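Transcriptional regulator, LYSR family (Neisseria meningitidis, PDB 4AB5) probably acts as a MetR-like DNA-binding transcription regulator of methionine biosynthesis genes, the part in this model being its regulatory, substrate-binding-type domain. Local coordinates at residues A7-I12 against Q36-I41; G28-M33 against N199-I204. All coordinates share one frame; numbering follows the deposited sequence.

Contact 1: residues A7-I12 against Q36-I41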
ATOM      1  N   ALA B   7     -15.433 -18.197 -20.726  1.00 45.15           N
ATOM      2  CA  ALA B   7     -15.626 -18.245 -19.278  1.00 44.94           C
ATOM      3  C   ALA B   7     -14.481 -18.974 -18.544  1.00 49.60           C
ATOM      4  O   ALA B   7     -13.770 -19.782 -19.138  1.00 49.92           O
ATOM      5  CB  ALA B   7     -16.960 -18.900 -18.960  1.00 46.41           C
ATOM      6  N   GLY B   8     -14.320 -18.669 -17.263  1.00 46.30           N
ATOM      7  CA  GLY B   8     -13.281 -19.253 -16.424  1.00 46.39           C
ATOM      8  C   GLY B   8     -13.034 -18.501 -15.128  1.00 49.98           C
ATOM      9  O   GLY B   8     -13.835 -17.653 -14.725  1.00 48.95           O
ATOM     10  N   GLU B   9     -11.913 -18.818 -14.466  1.00 46.21           N
ATOM     11  CA  GLU B   9     -11.518 -18.234 -13.192  1.00 45.32           C
ATOM     12  C   GLU B   9     -10.035 -17.941 -13.181  1.00 47.42           C
ATOM     13  O   GLU B   9      -9.231 -18.822 -13.519  1.00 46.40           O
ATOM     14  CB  GLU B   9     -11.811 -19.217 -12.045  1.00 47.81           C
ATOM     15  CG  GLU B   9     -13.144 -19.030 -11.347  1.00 64.07           C
ATOM     16  CD  GLU B   9     -13.559 -20.228 -10.517  1.00 99.77           C
ATOM     17  OE1 GLU B   9     -12.871 -20.532  -9.515  1.00 95.76           O
ATOM     18  OE2 GLU B   9     -14.572 -20.871 -10.876  1.00103.65           O
ATOM     19  N   LEU B  10      -9.669 -16.711 -12.761  1.00 41.62           N
ATOM     20  CA  LEU B  10      -8.278 -16.330 -12.604  1.00 40.00           C
ATOM     21  C   LEU B  10      -8.084 -15.762 -11.193  1.00 42.47           C
ATOM     22  O   LEU B  10      -8.256 -14.565 -10.969  1.00 38.58           O
ATOM     23  CB  LEU B  10      -7.807 -15.382 -13.724  1.00 39.06           C
ATOM     24  CG  LEU B  10      -6.372 -14.807 -13.687  1.00 42.55           C
ATOM     25  CD1 LEU B  10      -5.317 -15.851 -13.319  1.00 42.78           C
ATOM     26  CD2 LEU B  10      -6.026 -14.167 -15.009  1.00 44.70           C
ATOM     27  N   ARG B  11      -7.799 -16.670 -10.236  1.00 40.92           N
ATOM     28  CA  ARG B  11      -7.522 -16.348  -8.838  1.00 40.05           C
ATOM     29  C   ARG B  11      -5.999 -16.213  -8.756  1.00 44.93           C
ATOM     30  O   ARG B  11      -5.271 -17.193  -8.961  1.00 46.73           O
ATOM     31  CB  ARG B  11      -8.065 -17.442  -7.887  1.00 39.42           C
ATOM     32  CG  ARG B  11      -9.585 -17.652  -7.979  1.00 41.08           C
ATOM     33  CD  ARG B  11     -10.049 -18.953  -7.343  1.00 47.74           C
ATOM     34  NE  ARG B  11      -9.554 -20.138  -8.053  1.00 47.89           N
ATOM     35  CZ  ARG B  11      -9.606 -21.379  -7.579  1.00 55.13           C
ATOM     36  NH1 ARG B  11     -10.156 -21.624  -6.400  1.00 43.94           N
ATOM     37  NH2 ARG B  11      -9.108 -22.385  -8.283  1.00 41.83           N
ATOM     38  N   ILE B  12      -5.524 -14.969  -8.578  1.00 40.16           N
ATOM     39  CA  ILE B  12      -4.099 -14.637  -8.535  1.00 39.13           C
ATOM     40  C   ILE B  12      -3.547 -14.712  -7.113  1.00 43.99           C
ATOM     41  O   ILE B  12      -3.983 -13.962  -6.248  1.00 42.40           O
ATOM     42  CB  ILE B  12      -3.770 -13.286  -9.246  1.00 40.48           C
ATOM     43  CG1 ILE B  12      -4.249 -13.282 -10.723  1.00 40.53           C
ATOM     44  CG2 ILE B  12      -2.275 -13.000  -9.188  1.00 40.42           C
ATOM     45  CD1 ILE B  12      -4.921 -12.048 -11.150  1.00 41.64           C
ATOM     46  N   GLN B  36     -15.670 -12.570 -19.062  1.00 51.31           N
ATOM     47  CA  GLN B  36     -16.322 -13.764 -18.527  1.00 50.95           C
ATOM     48  C   GLN B  36     -15.455 -14.501 -17.508  1.00 54.20           C
ATOM     49  O   GLN B  36     -15.960 -15.378 -16.799  1.00 55.27           O
ATOM     50  CB  GLN B  36     -16.772 -14.699 -19.664  1.00 52.89           C
ATOM     51  CG  GLN B  36     -17.827 -14.112 -20.596  1.00 53.51           C
ATOM     52  CD  GLN B  36     -19.145 -13.937 -19.894  1.00 74.72           C
ATOM     53  OE1 GLN B  36     -19.812 -14.903 -19.517  1.00 70.58           O
ATOM     54  NE2 GLN B  36     -19.542 -12.692 -19.688  1.00 71.74           N
ATOM     55  N   VAL B  37     -14.159 -14.141 -17.431  1.00 48.45           N
ATOM     56  CA  VAL B  37     -13.178 -14.740 -16.528  1.00 46.91           C
ATOM     57  C   VAL B  37     -13.291 -13.994 -15.204  1.00 50.95           C
ATOM     58  O   VAL B  37     -13.060 -12.782 -15.153  1.00 50.07           O
ATOM     59  CB  VAL B  37     -11.733 -14.714 -17.126  1.00 49.31           C
ATOM     60  CG1 VAL B  37     -10.681 -15.147 -16.106  1.00 48.83           C
ATOM     61  CG2 VAL B  37     -11.636 -15.568 -18.385  1.00 49.39           C
ATOM     62  N   GLU B  38     -13.699 -14.711 -14.147  1.00 49.13           N
ATOM     63  CA  GLU B  38     -13.842 -14.145 -12.804  1.00 48.99           C
ATOM     64  C   GLU B  38     -12.468 -13.946 -12.169  1.00 49.84           C
ATOM     65  O   GLU B  38     -11.711 -14.897 -12.017  1.00 49.71           O
ATOM     66  CB  GLU B  38     -14.739 -15.031 -11.929  1.00 51.91           C
ATOM     67  CG  GLU B  38     -16.211 -14.959 -12.298  1.00 71.32           C
ATOM     68  CD  GLU B  38     -17.119 -15.827 -11.450  1.00111.60           C
ATOM     69  OE1 GLU B  38     -17.069 -17.071 -11.595  1.00109.48           O
ATOM     70  OE2 GLU B  38     -17.904 -15.258 -10.657  1.00116.59           O
ATOM     71  N   LEU B  39     -12.134 -12.699 -11.851  1.00 45.22           N
ATOM     72  CA  LEU B  39     -10.847 -12.331 -11.259  1.00 43.26           C
ATOM     73  C   LEU B  39     -10.908 -12.275  -9.732  1.00 44.23           C
ATOM     74  O   LEU B  39     -11.934 -11.906  -9.161  1.00 43.36           O
ATOM     75  CB  LEU B  39     -10.353 -10.987 -11.830  1.00 42.19           C
ATOM     76  CG  LEU B  39      -9.775 -10.991 -13.253  1.00 46.28           C
ATOM     77  CD1 LEU B  39      -9.718  -9.576 -13.810  1.00 45.57           C
ATOM     78  CD2 LEU B  39      -8.371 -11.595 -13.288  1.00 48.44           C
ATOM     79  N   ASP B  40      -9.802 -12.644  -9.081  1.00 39.25           N
ATOM     80  CA  ASP B  40      -9.664 -12.635  -7.625  1.00 38.63           C
ATOM     81  C   ASP B  40      -8.199 -12.554  -7.223  1.00 42.62           C
ATOM     82  O   ASP B  40      -7.325 -12.910  -8.018  1.00 41.23           O
ATOM     83  CB  ASP B  40     -10.326 -13.879  -6.989  1.00 41.09           C
ATOM     84  CG  ASP B  40     -10.793 -13.686  -5.552  1.00 50.48           C
ATOM     85  OD1 ASP B  40     -10.759 -12.537  -5.062  1.00 51.97           O
ATOM     86  OD2 ASP B  40     -11.232 -14.672  -4.935  1.00 55.53           O
ATOM     87  N   ILE B  41      -7.932 -12.055  -5.997  1.00 40.78           N
ATOM     88  CA  ILE B  41      -6.591 -11.958  -5.417  1.00 41.31           C
ATOM     89  C   ILE B  41      -6.594 -12.820  -4.172  1.00 50.37           C
ATOM     90  O   ILE B  41      -7.430 -12.611  -3.296  1.00 49.17           O
ATOM     91  CB  ILE B  41      -6.126 -10.495  -5.134  1.00 43.33           C
ATOM     92  CG1 ILE B  41      -6.162  -9.623  -6.420  1.00 42.77           C
ATOM     93  CG2 ILE B  41      -4.716 -10.483  -4.490  1.00 43.31           C
ATOM     94  CD1 ILE B  41      -6.454  -8.177  -6.204  1.00 45.08           C
TER
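L10 and L39 sit level on two parallel strands, side by side and pointing the same way off one face of the sheet. L10 swings CG anti to its backbone N (chi1 177°), whereas L39 keeps CG beside its own N (chi1 -76°). The methyl CD2 of L39 thus leans across the gap and rests 3.8 Å from CG of L10. The same methyl is reached by the tip of I12, CD1 to L39 CD2 being 4.1 Å, so one branch serves two neighbours. Nearer the start, V37 CG1, anti to the backbone N, packs 3.7 Å from L10 CB.

The other face carries charge. R11 and D40 are level and their side chains meet through aliphatic parts, R11 CG to D40 CB at 4.0 Å; the charged ends go elsewhere, R11 mainly to D59 and D40 to R135 of the second subunit. E9 OE1 lies over one face of the R11 guanidinium, a long contact of charges alone. E9 and E38 also stand level, two like charges whose repulsion is probably eased by R11 and, weakly, by R151 of the second subunit.

Between the faces runs a parallel ladder in which the amides of L10 and I12 alternate with those of E38 and D40. The bond from L10 N to E38 O is 2.8 Å and nearly straight at 174°, lying in the carbonyl plane; I12 N to D40 O is equally short, but its donor stands above the plane.

These strands are the two arms of a right-handed beta-alpha-beta unit whose connecting helix, 20-33, covers the apolar face through F30, L23 and M24. Helix 196-212 adds Y197, L198 and F201 to that cover, and strand 60-63 continues the sheet beyond R11.

Contact 2: residues G28-M33 against N199-I204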
ATOM      1  N   GLY B  28      -6.515  -4.711 -14.698  1.00 38.13           N
ATOM      2  CA  GLY B  28      -7.361  -3.667 -15.270  1.00 36.95           C
ATOM      3  C   GLY B  28      -7.427  -3.667 -16.784  1.00 40.41           C
ATOM      4  O   GLY B  28      -8.402  -3.171 -17.355  1.00 39.79           O
ATOM      5  N   GLU B  29      -6.372  -4.198 -17.442  1.00 37.94           N
ATOM      6  CA  GLU B  29      -6.251  -4.324 -18.903  1.00 38.64           C
ATOM      7  C   GLU B  29      -6.869  -5.653 -19.352  1.00 42.25           C
ATOM      8  O   GLU B  29      -7.587  -5.692 -20.350  1.00 44.02           O
ATOM      9  CB  GLU B  29      -4.769  -4.210 -19.332  1.00 40.64           C
ATOM     10  CG  GLU B  29      -4.552  -4.081 -20.833  1.00 53.92           C
ATOM     11  CD  GLU B  29      -3.116  -3.820 -21.249  1.00 77.13           C
ATOM     12  OE1 GLU B  29      -2.714  -2.635 -21.291  1.00 77.55           O
ATOM     13  OE2 GLU B  29      -2.385  -4.797 -21.523  1.00 68.76           O
ATOM     14  N   PHE B  30      -6.594  -6.729 -18.602  1.00 37.89           N
ATOM     15  CA  PHE B  30      -7.111  -8.081 -18.837  1.00 38.07           C
ATOM     16  C   PHE B  30      -8.655  -8.128 -18.753  1.00 40.64           C
ATOM     17  O   PHE B  30      -9.289  -8.734 -19.613  1.00 39.48           O
ATOM     18  CB  PHE B  30      -6.484  -9.060 -17.823  1.00 39.47           C
ATOM     19  CG  PHE B  30      -7.001 -10.481 -17.865  1.00 41.70           C
ATOM     20  CD1 PHE B  30      -8.094 -10.864 -17.090  1.00 44.14           C
ATOM     21  CD2 PHE B  30      -6.367 -11.443 -18.636  1.00 45.34           C
ATOM     22  CE1 PHE B  30      -8.581 -12.171 -17.134  1.00 47.85           C
ATOM     23  CE2 PHE B  30      -6.837 -12.758 -18.658  1.00 47.56           C
ATOM     24  CZ  PHE B  30      -7.952 -13.108 -17.923  1.00 46.92           C
ATOM     25  N   ARG B  31      -9.240  -7.529 -17.693  1.00 37.23           N
ATOM     26  CA  ARG B  31     -10.680  -7.538 -17.434  1.00 37.52           C
ATOM     27  C   ARG B  31     -11.582  -7.250 -18.642  1.00 44.40           C
ATOM     28  O   ARG B  31     -12.337  -8.159 -18.980  1.00 44.95           O
ATOM     29  CB  ARG B  31     -11.032  -6.703 -16.207  1.00 36.62           C
ATOM     30  CG  ARG B  31     -12.481  -6.816 -15.724  1.00 43.20           C
ATOM     31  CD  ARG B  31     -12.607  -6.356 -14.277  1.00 50.72           C
ATOM     32  NE  ARG B  31     -11.846  -5.127 -14.059  1.00 58.69           N
ATOM     33  CZ  ARG B  31     -10.852  -4.987 -13.191  1.00 60.01           C
ATOM     34  NH1 ARG B  31     -10.536  -5.978 -12.368  1.00 36.55           N
ATOM     35  NH2 ARG B  31     -10.205  -3.838 -13.100  1.00 53.50           N
ATOM     36  N   PRO B  32     -11.508  -6.079 -19.351  1.00 41.40           N
ATOM     37  CA  PRO B  32     -12.382  -5.887 -20.522  1.00 42.28           C
ATOM     38  C   PRO B  32     -12.140  -6.871 -21.671  1.00 48.06           C
ATOM     39  O   PRO B  32     -13.062  -7.117 -22.458  1.00 48.67           O
ATOM     40  CB  PRO B  32     -12.082  -4.450 -20.952  1.00 43.82           C
ATOM     41  CG  PRO B  32     -10.734  -4.154 -20.396  1.00 46.86           C
ATOM     42  CD  PRO B  32     -10.682  -4.873 -19.106  1.00 41.74           C
HETATM   43  N   MSE B  33     -10.902  -7.402 -21.783  1.00 44.92           N
HETATM   44  CA  MSE B  33     -10.470  -8.357 -22.808  1.00 46.63           C
HETATM   45  C   MSE B  33     -11.080  -9.755 -22.594  1.00 48.21           C
HETATM   46  O   MSE B  33     -11.336 -10.485 -23.560  1.00 48.16           O
HETATM   47  CB  MSE B  33      -8.945  -8.462 -22.779  1.00 50.46           C
HETATM   48  CG  MSE B  33      -8.280  -7.980 -24.018  1.00 60.72           C
HETATM   49 SE   MSE B  33      -6.583  -7.247 -23.568  1.00 71.73          SE
HETATM   50  CE  MSE B  33      -6.550  -5.876 -24.966  1.00 69.45           C
ATOM     51  N   ASN B 199      -2.241 -17.637 -20.194  1.00 46.83           N
ATOM     52  CA  ASN B 199      -1.104 -17.296 -21.031  1.00 46.59           C
ATOM     53  C   ASN B 199      -1.151 -15.832 -21.441  1.00 48.17           C
ATOM     54  O   ASN B 199      -0.115 -15.168 -21.414  1.00 46.22           O
ATOM     55  CB  ASN B 199      -1.045 -18.214 -22.252  1.00 46.56           C
ATOM     56  CG  ASN B 199       0.280 -18.875 -22.442  1.00 76.93           C
ATOM     57  OD1 ASN B 199       0.992 -18.605 -23.410  1.00 76.73           O
ATOM     58  ND2 ASN B 199       0.730 -19.638 -21.457  1.00 69.34           N
ATOM     59  N   ASN B 200      -2.362 -15.322 -21.779  1.00 44.56           N
ATOM     60  CA  ASN B 200      -2.546 -13.935 -22.175  1.00 43.55           C
ATOM     61  C   ASN B 200      -2.354 -12.971 -20.997  1.00 46.81           C
ATOM     62  O   ASN B 200      -1.878 -11.855 -21.207  1.00 46.47           O
ATOM     63  CB  ASN B 200      -3.862 -13.737 -22.920  1.00 43.45           C
ATOM     64  CG  ASN B 200      -4.050 -12.353 -23.454  1.00 67.45           C
ATOM     65  OD1 ASN B 200      -3.288 -11.839 -24.284  1.00 67.38           O
ATOM     66  ND2 ASN B 200      -5.035 -11.694 -22.913  1.00 56.12           N
ATOM     67  N   PHE B 201      -2.668 -13.407 -19.755  1.00 42.40           N
ATOM     68  CA  PHE B 201      -2.442 -12.565 -18.577  1.00 40.71           C
ATOM     69  C   PHE B 201      -0.940 -12.338 -18.362  1.00 42.61           C
ATOM     70  O   PHE B 201      -0.532 -11.239 -17.992  1.00 39.97           O
ATOM     71  CB  PHE B 201      -3.091 -13.146 -17.308  1.00 41.92           C
ATOM     72  CG  PHE B 201      -3.032 -12.216 -16.119  1.00 41.56           C
ATOM     73  CD1 PHE B 201      -3.653 -10.974 -16.155  1.00 42.85           C
ATOM     74  CD2 PHE B 201      -2.366 -12.591 -14.956  1.00 44.11           C
ATOM     75  CE1 PHE B 201      -3.600 -10.117 -15.050  1.00 43.35           C
ATOM     76  CE2 PHE B 201      -2.316 -11.735 -13.845  1.00 46.13           C
ATOM     77  CZ  PHE B 201      -2.922 -10.498 -13.903  1.00 43.06           C
ATOM     78  N   CYS B 202      -0.123 -13.369 -18.640  1.00 40.62           N
ATOM     79  CA  CYS B 202       1.335 -13.303 -18.519  1.00 41.23           C
ATOM     80  C   CYS B 202       1.949 -12.420 -19.584  1.00 46.59           C
ATOM     81  O   CYS B 202       2.884 -11.670 -19.281  1.00 46.78           O
ATOM     82  CB  CYS B 202       1.946 -14.691 -18.523  1.00 42.87           C
ATOM     83  SG  CYS B 202       1.316 -15.762 -17.213  1.00 46.82           S
ATOM     84  N   GLN B 203       1.408 -12.467 -20.819  1.00 44.15           N
ATOM     85  CA  GLN B 203       1.902 -11.592 -21.883  1.00 44.55           C
ATOM     86  C   GLN B 203       1.526 -10.126 -21.653  1.00 47.03           C
ATOM     87  O   GLN B 203       2.299  -9.253 -22.034  1.00 47.35           O
ATOM     88  CB  GLN B 203       1.634 -12.110 -23.308  1.00 47.19           C
ATOM     89  CG  GLN B 203       0.186 -12.151 -23.761  1.00 72.31           C
ATOM     90  CD  GLN B 203       0.038 -12.806 -25.115  1.00100.80           C
ATOM     91  OE1 GLN B 203       0.583 -12.340 -26.124  1.00 99.82           O
ATOM     92  NE2 GLN B 203      -0.715 -13.898 -25.171  1.00 92.98           N
ATOM     93  N   ILE B 204       0.396  -9.867 -20.941  1.00 41.44           N
ATOM     94  CA  ILE B 204      -0.057  -8.527 -20.541  1.00 39.44           C
ATOM     95  C   ILE B 204       0.918  -7.984 -19.495  1.00 40.69           C
ATOM     96  O   ILE B 204       1.388  -6.859 -19.652  1.00 40.10           O
ATOM     97  CB  ILE B 204      -1.546  -8.529 -20.066  1.00 42.05           C
ATOM     98  CG1 ILE B 204      -2.522  -8.652 -21.271  1.00 42.39           C
ATOM     99  CG2 ILE B 204      -1.897  -7.290 -19.212  1.00 43.09           C
ATOM    100  CD1 ILE B 204      -4.005  -9.099 -20.903  1.00 42.58           C
TER
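The ring of F30 receives the edge of F201 on one face, a T-shaped pair with centroids 5.3 Å apart and planes at 82°. CD1 of F201 leads the approach, coming 3.7 Å from CD2 of F30 and almost as close to CG, so it bears on the CG-CD2 side of the ring, with F201 CB beside CD2 and CE2. Both phenylalanines carry CG anti to the backbone N, and their side chains cross at about a right angle. At the edge of the F30 ring, near its plane, lies the methyl CD1 of I204, which also packs 4.0 Å from F30 CB. Outside the two segments, W34 stacks its ring with that of F30.

I204 carries the other half of the contact. Its CD1 meets the selenium of M33 tip to tip, SE to CD1 being 4.1 Å, at the solvent-exposed end of the interface. On its other branch, CG2 lies against the carboxylate of E29, which reaches across on an extended chain. That carboxylate belongs electrostatically to R208, one turn further along the second helix, whose NE forms a salt bridge with E29 OE1.

No hydrogen bond links the two segments. Their axes pass 10.1 Å apart and run in roughly opposing directions at 141°, a spacing filled by F30, F201 and I204. This is helix-on-helix packing over one face of a sheet, as expected of the alpha/beta subdomains of the periplasmic-binding-protein-like fold shared by LysR regulatory domains.

Contact 1 supplies two strands of the sheet and contact 2 two helices packed over them, the contact centres being 11 Å apart. The two meet in one apolar core, with L10 at the junction: its CD2 lies 3.6 Å from CZ of F30 and 3.7 Å from CG of F201, so it touches both members of the aromatic pair. I12 CD1 extends the seam to F201 CZ at 3.7 Å, and V37 CG1 does so to F30 CE1 at 3.8 Å. Helix 20-33 follows strand 8-13 and precedes strand 37-42, whereas helix 196-212 comes from far along the chain. Both contacts also border the second subunit, through D40 in 36-41 and R31 in 28-33.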